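PDB 4WES: nitrogenase molybdenum-iron protein beta chain from Clostridium pasteurianum, which forms part of the molybdenum-iron component of nitrogenase, which catalyses the ATP-dependent reduction of dinitrogen to ammonia in nitrogen fixation. Local coordinates for residues D376-I381 with K396-E401; P405-G410 with V434-N439. All coordinates share one frame; numbering follows the deposited sequence.

Interactions 1 and 2 lie on opposite faces of one parallel sheet, and together they illustrate how layered alpha/beta domains are built. Along the chain they come in series: helices 374-383 and 396-402 make interaction 1, then strand 406-408 and helix 426-448 make interaction 2. Their centres lie about 16 Å apart, and strand 406-408, outermost in the five-stranded parallel sheet of this chain, joins them. F406 packs beneath helix 396-402, with A399 CB 3.6 Å from F406 CB, whereas the next residue, V407, points to helix 426-448. Both contacts also touch the second beta subunit, so the same layers contribute to the tetramer.

Interaction 1 (D376-I381 with K396-E401); sequences DVHQWI and KFIARE
H378 projects from its helix onto I398, and its CB comes within 3.9 Å of I398 CD1. The imidazole extends anti to its own backbone N (chi1 -169°), a setting that carries it alongside the isoleucine, the two side chains running past each other in opposite directions. I398 CG1 lies over one face of the ring and is 4.1 Å from H378 CG. At the far end of the imidazole, E401 CG approaches H378 NE2 to 3.9 Å, a contact made by the methylene and not by the acid. The glutamate chain is bent about its CB-CG bond, and its carboxylate plane stands 82° from the ring. E401 OE2 remains 5.3 Å from H378 NE2, so the acid and the imidazole nitrogen do not meet. The polar ends have other partners: H378 NE2 is hydrogen-bonded to E402, and E401 OE1 to the N-terminal amine of M1. One residue on, Q379 binds backbone atoms of P6 and V10 through its amide, so the N-terminal segment is fastened to this helix too. The next turn brings I381, whose CD1 meets I398 CG2 at 3.9 Å. That branch methyl is shared by I381 and H378 CD2, while the CG1-CD1 branch of I398 lies against H378 alone. The helix axes are 10.8 Å apart at closest and inclined by only 16°. Nearly parallel helices on one face of a parallel sheet, each leading into the next strand, are characteristic of Rossmann-like alpha/beta domains, such as those that build the nitrogenase component 1 proteins.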
loop_
_atom_site.group_PDB
_atom_site.type_symbol
_atom_site.label_atom_id
_atom_site.label_comp_id
_atom_site.label_asym_id
_atom_site.label_seq_id
_atom_site.Cartn_x
_atom_site.Cartn_y
_atom_site.Cartn_z
ATOM N N ASP B 376 11.096 -8.245 -23.021
ATOM C CA ASP B 376 10.026 -7.981 -24.003
ATOM C C ASP B 376 9.058 -6.928 -23.500
ATOM O O ASP B 376 8.747 -5.959 -24.199
ATOM C CB ASP B 376 9.214 -9.240 -24.260
ATOM C CG ASP B 376 9.950 -10.316 -25.063
ATOM O OD1 ASP B 376 10.636 -9.985 -26.059
ATOM O OD2 ASP B 376 9.741 -11.509 -24.726
ATOM N N VAL B 377 8.521 -7.120 -22.280
ATOM C CA VAL B 377 7.466 -6.241 -21.850
ATOM C C VAL B 377 8.005 -4.819 -21.700
ATOM O O VAL B 377 7.301 -3.848 -21.993
ATOM C CB VAL B 377 6.758 -6.759 -20.599
ATOM C CG1 VAL B 377 5.686 -5.769 -20.148
ATOM C CG2 VAL B 377 6.078 -8.072 -20.915
ATOM N N HIS B 378 9.224 -4.693 -21.174
ATOM C CA HIS B 378 9.804 -3.359 -21.068
ATOM C C HIS B 378 9.882 -2.690 -22.442
ATOM O O HIS B 378 9.523 -1.516 -22.601
ATOM C CB HIS B 378 11.147 -3.419 -20.367
ATOM C CG HIS B 378 11.664 -2.072 -19.997
ATOM N ND1 HIS B 378 12.950 -1.894 -19.564
ATOM C CD2 HIS B 378 11.062 -0.852 -19.964
ATOM C CE1 HIS B 378 13.128 -0.611 -19.301
ATOM N NE2 HIS B 378 11.983 0.038 -19.515
ATOM N N GLN B 379 10.384 -3.418 -23.433
ATOM C CA GLN B 379 10.442 -2.851 -24.791
ATOM C C GLN B 379 9.066 -2.403 -25.262
ATOM O O GLN B 379 8.923 -1.319 -25.867
ATOM C CB GLN B 379 11.031 -3.825 -25.800
ATOM C CG GLN B 379 12.485 -4.173 -25.531
ATOM C CD GLN B 379 13.184 -4.621 -26.823
ATOM O OE1 GLN B 379 12.933 -5.699 -27.339
ATOM N NE2 GLN B 379 13.999 -3.746 -27.353
ATOM N N TRP B 380 8.043 -3.217 -25.037
ATOM C CA TRP B 380 6.703 -2.830 -25.453
ATOM C C TRP B 380 6.257 -1.542 -24.768
ATOM O O TRP B 380 5.674 -0.671 -25.422
ATOM C CB TRP B 380 5.707 -3.951 -25.169
ATOM C CG TRP B 380 6.030 -5.245 -25.824
ATOM C CD1 TRP B 380 6.938 -5.493 -26.839
ATOM C CD2 TRP B 380 5.447 -6.495 -25.508
ATOM N NE1 TRP B 380 6.951 -6.830 -27.145
ATOM C CE2 TRP B 380 6.050 -7.465 -26.330
ATOM C CE3 TRP B 380 4.468 -6.890 -24.590
ATOM C CZ2 TRP B 380 5.684 -8.804 -26.274
ATOM C CZ3 TRP B 380 4.114 -8.211 -24.534
ATOM C CH2 TRP B 380 4.715 -9.146 -25.375
ATOM N N ILE B 381 6.525 -1.445 -23.467
ATOM C CA ILE B 381 6.157 -0.257 -22.706
ATOM C C ILE B 381 6.826 0.990 -23.250
ATOM O O ILE B 381 6.227 2.054 -23.288
ATOM C CB ILE B 381 6.453 -0.479 -21.220
ATOM C CG1 ILE B 381 5.435 -1.463 -20.636
ATOM C CG2 ILE B 381 6.453 0.812 -20.446
ATOM C CD1 ILE B 381 5.812 -2.013 -19.269
ATOM N N LYS B 396 9.770 -4.508 -10.448
ATOM C CA LYS B 396 10.069 -3.246 -9.782
ATOM C C LYS B 396 11.031 -2.377 -10.559
ATOM O O LYS B 396 11.021 -1.150 -10.441
ATOM C CB LYS B 396 10.642 -3.503 -8.323
ATOM C CG LYS B 396 12.021 -4.110 -8.291
ATOM C CD LYS B 396 12.513 -4.766 -6.961
ATOM C CE LYS B 396 12.784 -3.818 -5.903
ATOM N NZ LYS B 396 12.959 -4.451 -4.607
ATOM N N PHE B 397 11.921 -3.004 -11.321
ATOM C CA PHE B 397 12.917 -2.251 -12.115
ATOM C C PHE B 397 12.238 -1.504 -13.233
ATOM O O PHE B 397 12.593 -0.347 -13.511
ATOM C CB PHE B 397 13.971 -3.214 -12.693
ATOM C CG PHE B 397 14.856 -3.865 -11.673
ATOM C CD1 PHE B 397 14.490 -5.065 -11.067
ATOM C CD2 PHE B 397 16.094 -3.336 -11.355
ATOM C CE1 PHE B 397 15.313 -5.668 -10.162
ATOM C CE2 PHE B 397 16.930 -3.933 -10.459
ATOM C CZ PHE B 397 16.540 -5.117 -9.854
ATOM N N ILE B 398 11.274 -2.119 -13.894
ATOM C CA ILE B 398 10.479 -1.449 -14.918
ATOM C C ILE B 398 9.603 -0.371 -14.301
ATOM O O ILE B 398 9.490 0.737 -14.830
ATOM C CB ILE B 398 9.636 -2.466 -15.695
ATOM C CG1 ILE B 398 10.475 -3.518 -16.386
ATOM C CG2 ILE B 398 8.736 -1.797 -16.700
ATOM C CD1 ILE B 398 9.688 -4.662 -16.972
ATOM N N ALA B 399 8.995 -0.666 -13.155
ATOM C CA ALA B 399 8.121 0.292 -12.498
ATOM C C ALA B 399 8.880 1.562 -12.156
ATOM O O ALA B 399 8.349 2.668 -12.318
ATOM C CB ALA B 399 7.509 -0.321 -11.239
ATOM N N ARG B 400 10.101 1.409 -11.661
ATOM C CA ARG B 400 10.880 2.598 -11.332
ATOM C C ARG B 400 11.336 3.322 -12.604
ATOM O O ARG B 400 11.215 4.539 -12.721
ATOM C CB ARG B 400 12.094 2.228 -10.465
ATOM C CG ARG B 400 13.042 3.404 -10.344
ATOM C CD ARG B 400 13.928 3.330 -9.158
ATOM N NE ARG B 400 14.990 4.312 -9.267
ATOM C CZ ARG B 400 15.763 4.695 -8.269
ATOM N NH1 ARG B 400 15.579 4.255 -7.040
ATOM N NH2 ARG B 400 16.754 5.538 -8.514
ATOM N N GLU B 401 11.902 2.592 -13.562
ATOM C CA GLU B 401 12.431 3.237 -14.777
ATOM C C GLU B 401 11.332 3.974 -15.520
ATOM O O GLU B 401 11.599 5.068 -16.042
ATOM C CB GLU B 401 13.076 2.188 -15.669
ATOM C CG GLU B 401 13.510 2.687 -17.037
ATOM C CD GLU B 401 14.565 3.762 -17.036
ATOM O OE1 GLU B 401 15.075 4.163 -15.952
ATOM O OE2 GLU B 401 14.914 4.208 -18.168
#

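Interaction 2 (P405-G410 with V434-N439); sequences PFVRFG and VEEITN
V407 and E436 meet methyl to carboxylate: CG1 of the valine lies 3.6 Å from E436 CD and almost equally near both oxygens, so it rests against the flat of the group. The glutamate gets there by leaving its helix with CG anti to the backbone N (chi1 -169°) and staying extended to the end. The other valine branch turns to I437, with V407 CG2 at 4.1 Å from I437 CG1 and the two side chains crossing at about a right angle. V407 thus divides its methyls between a charged and an apolar neighbour on successive residues of the helix. Beyond the valine, the acid serves the strand through water. One molecule donates to F406 O and to E436 OE2, each at 3.0 Å from the water oxygen. Two more bridge R408 O to the carboxylate, one ending on E436 OE1, the other 2.7 Å from E436 OE2. Carbonyls two residues apart are satisfied this way, while V407 keeps its backbone bonds to L389 and S391 of the neighbouring strand. R408 itself runs elsewhere: its guanidinium lies with one face over F406 CE2, and its NH2 forms a salt bridge with D415. Strand and helix run 150° apart in direction, their axes 8.4 Å from each other at closest. Y417 of the second beta subunit packs on E435 and T438 of the same helix. This is the packing of a helix laid roughly antiparallel along the outermost strand of a parallel alpha/beta sheet, with three waters linking the carboxylate of E436 to strand carbonyls.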
loop_
_atom_site.group_PDB
_atom_site.type_symbol
_atom_site.label_atom_id
_atom_site.label_comp_id
_atom_site.label_asym_id
_atom_site.label_seq_id
_atom_site.Cartn_x
_atom_site.Cartn_y
_atom_site.Cartn_z
ATOM N N PRO B 405 2.688 2.761 -11.654
ATOM C CA PRO B 405 2.130 2.143 -10.413
ATOM C C PRO B 405 2.243 0.636 -10.466
ATOM O O PRO B 405 1.921 0.024 -11.474
ATOM C CB PRO B 405 0.676 2.628 -10.422
ATOM C CG PRO B 405 0.744 3.930 -11.152
ATOM C CD PRO B 405 1.730 3.697 -12.271
ATOM N N PHE B 406 2.701 0.065 -9.341
ATOM C CA PHE B 406 3.180 -1.306 -9.328
ATOM C C PHE B 406 2.516 -2.132 -8.232
ATOM O O PHE B 406 2.555 -1.763 -7.065
ATOM C CB PHE B 406 4.700 -1.301 -9.146
ATOM C CG PHE B 406 5.359 -2.661 -9.093
ATOM C CD1 PHE B 406 5.102 -3.623 -10.049
ATOM C CD2 PHE B 406 6.279 -2.961 -8.088
ATOM C CE1 PHE B 406 5.703 -4.871 -9.988
ATOM C CE2 PHE B 406 6.880 -4.205 -8.033
ATOM C CZ PHE B 406 6.599 -5.155 -8.987
ATOM N N VAL B 407 1.934 -3.276 -8.611
ATOM C CA VAL B 407 1.359 -4.259 -7.721
ATOM C C VAL B 407 2.176 -5.537 -7.767
ATOM O O VAL B 407 2.268 -6.166 -8.817
ATOM C CB VAL B 407 -0.104 -4.526 -8.069
ATOM C CG1 VAL B 407 -0.706 -5.627 -7.198
ATOM C CG2 VAL B 407 -0.906 -3.226 -7.964
ATOM N N ARG B 408 2.702 -5.925 -6.616
ATOM C CA ARG B 408 3.410 -7.195 -6.483
ATOM C C ARG B 408 2.415 -8.352 -6.445
ATOM O O ARG B 408 1.477 -8.336 -5.626
ATOM C CB ARG B 408 4.267 -7.181 -5.234
ATOM C CG ARG B 408 5.489 -6.305 -5.364
ATOM C CD ARG B 408 6.165 -6.038 -4.028
ATOM N NE ARG B 408 7.387 -5.261 -4.213
ATOM C CZ ARG B 408 7.443 -3.938 -4.400
ATOM N NH1 ARG B 408 6.340 -3.223 -4.361
ATOM N NH2 ARG B 408 8.600 -3.386 -4.676
ATOM N N PHE B 409 2.610 -9.352 -7.284
ATOM C CA PHE B 409 1.655 -10.453 -7.452
ATOM C C PHE B 409 2.414 -11.677 -7.910
ATOM O O PHE B 409 3.369 -11.563 -8.685
ATOM C CB PHE B 409 0.640 -10.006 -8.514
ATOM C CG PHE B 409 -0.431 -11.007 -8.851
ATOM C CD1 PHE B 409 -1.637 -10.969 -8.209
ATOM C CD2 PHE B 409 -0.230 -11.930 -9.836
ATOM C CE1 PHE B 409 -2.644 -11.878 -8.541
ATOM C CE2 PHE B 409 -1.222 -12.832 -10.179
ATOM C CZ PHE B 409 -2.424 -12.814 -9.531
ATOM N N GLY B 410 2.027 -12.849 -7.439
ATOM C CA GLY B 410 2.623 -14.090 -7.913
ATOM C C GLY B 410 3.900 -14.438 -7.197
ATOM O O GLY B 410 3.980 -14.364 -5.977
ATOM N N VAL B 434 -8.476 -4.945 -5.493
ATOM C CA VAL B 434 -8.977 -3.664 -5.927
ATOM C C VAL B 434 -8.462 -2.534 -5.054
ATOM O O VAL B 434 -8.100 -1.468 -5.548
ATOM C CB VAL B 434 -10.521 -3.624 -5.974
ATOM C CG1 VAL B 434 -11.052 -2.266 -6.385
ATOM C CG2 VAL B 434 -11.019 -4.718 -6.932
ATOM N N GLU B 435 -8.401 -2.759 -3.748
ATOM C CA GLU B 435 -7.810 -1.774 -2.851
ATOM C C GLU B 435 -6.356 -1.491 -3.216
ATOM O O GLU B 435 -5.949 -0.334 -3.300
ATOM C CB GLU B 435 -7.928 -2.235 -1.405
ATOM C CG GLU B 435 -7.362 -1.216 -0.450
ATOM C CD GLU B 435 -7.257 -1.639 0.973
ATOM O OE1 GLU B 435 -7.240 -2.880 1.258
ATOM O OE2 GLU B 435 -7.140 -0.732 1.817
ATOM N N GLU B 436 -5.592 -2.555 -3.424
ATOM C CA GLU B 436 -4.173 -2.354 -3.752
ATOM C C GLU B 436 -3.970 -1.619 -5.065
ATOM O O GLU B 436 -3.136 -0.717 -5.168
ATOM C CB GLU B 436 -3.481 -3.704 -3.819
ATOM C CG GLU B 436 -1.987 -3.668 -3.892
ATOM C CD GLU B 436 -1.375 -5.074 -3.704
ATOM O OE1 GLU B 436 -2.070 -6.145 -3.901
ATOM O OE2 GLU B 436 -0.173 -5.120 -3.419
ATOM N N ILE B 437 -4.720 -2.004 -6.097
ATOM C CA ILE B 437 -4.634 -1.367 -7.394
ATOM C C ILE B 437 -4.996 0.105 -7.295
ATOM O O ILE B 437 -4.290 0.983 -7.821
ATOM C CB ILE B 437 -5.536 -2.107 -8.418
ATOM C CG1 ILE B 437 -4.947 -3.473 -8.780
ATOM C CG2 ILE B 437 -5.746 -1.259 -9.673
ATOM C CD1 ILE B 437 -5.882 -4.419 -9.492
ATOM N N THR B 438 -6.138 0.400 -6.667
ATOM C CA THR B 438 -6.557 1.790 -6.592
ATOM C C THR B 438 -5.618 2.591 -5.688
ATOM O O THR B 438 -5.364 3.769 -5.961
ATOM C CB THR B 438 -8.029 1.937 -6.225
ATOM O OG1 THR B 438 -8.317 1.327 -4.981
ATOM C CG2 THR B 438 -8.904 1.311 -7.273
ATOM N N ASN B 439 -5.125 1.982 -4.611
ATOM C CA ASN B 439 -4.164 2.678 -3.759
ATOM C C ASN B 439 -2.941 3.123 -4.561
ATOM O O ASN B 439 -2.461 4.255 -4.405
ATOM C CB ASN B 439 -3.666 1.791 -2.615
ATOM C CG ASN B 439 -4.605 1.678 -1.432
ATOM O OD1 ASN B 439 -5.651 2.310 -1.363
ATOM N ND2 ASN B 439 -4.201 0.849 -0.489
HETATM O O HOH W 1 1.709 -3.000 -4.483
HETATM O O HOH W 2 -1.218 -8.677 -5.301
HETATM O O HOH W 3 1.213 -7.359 -2.942
#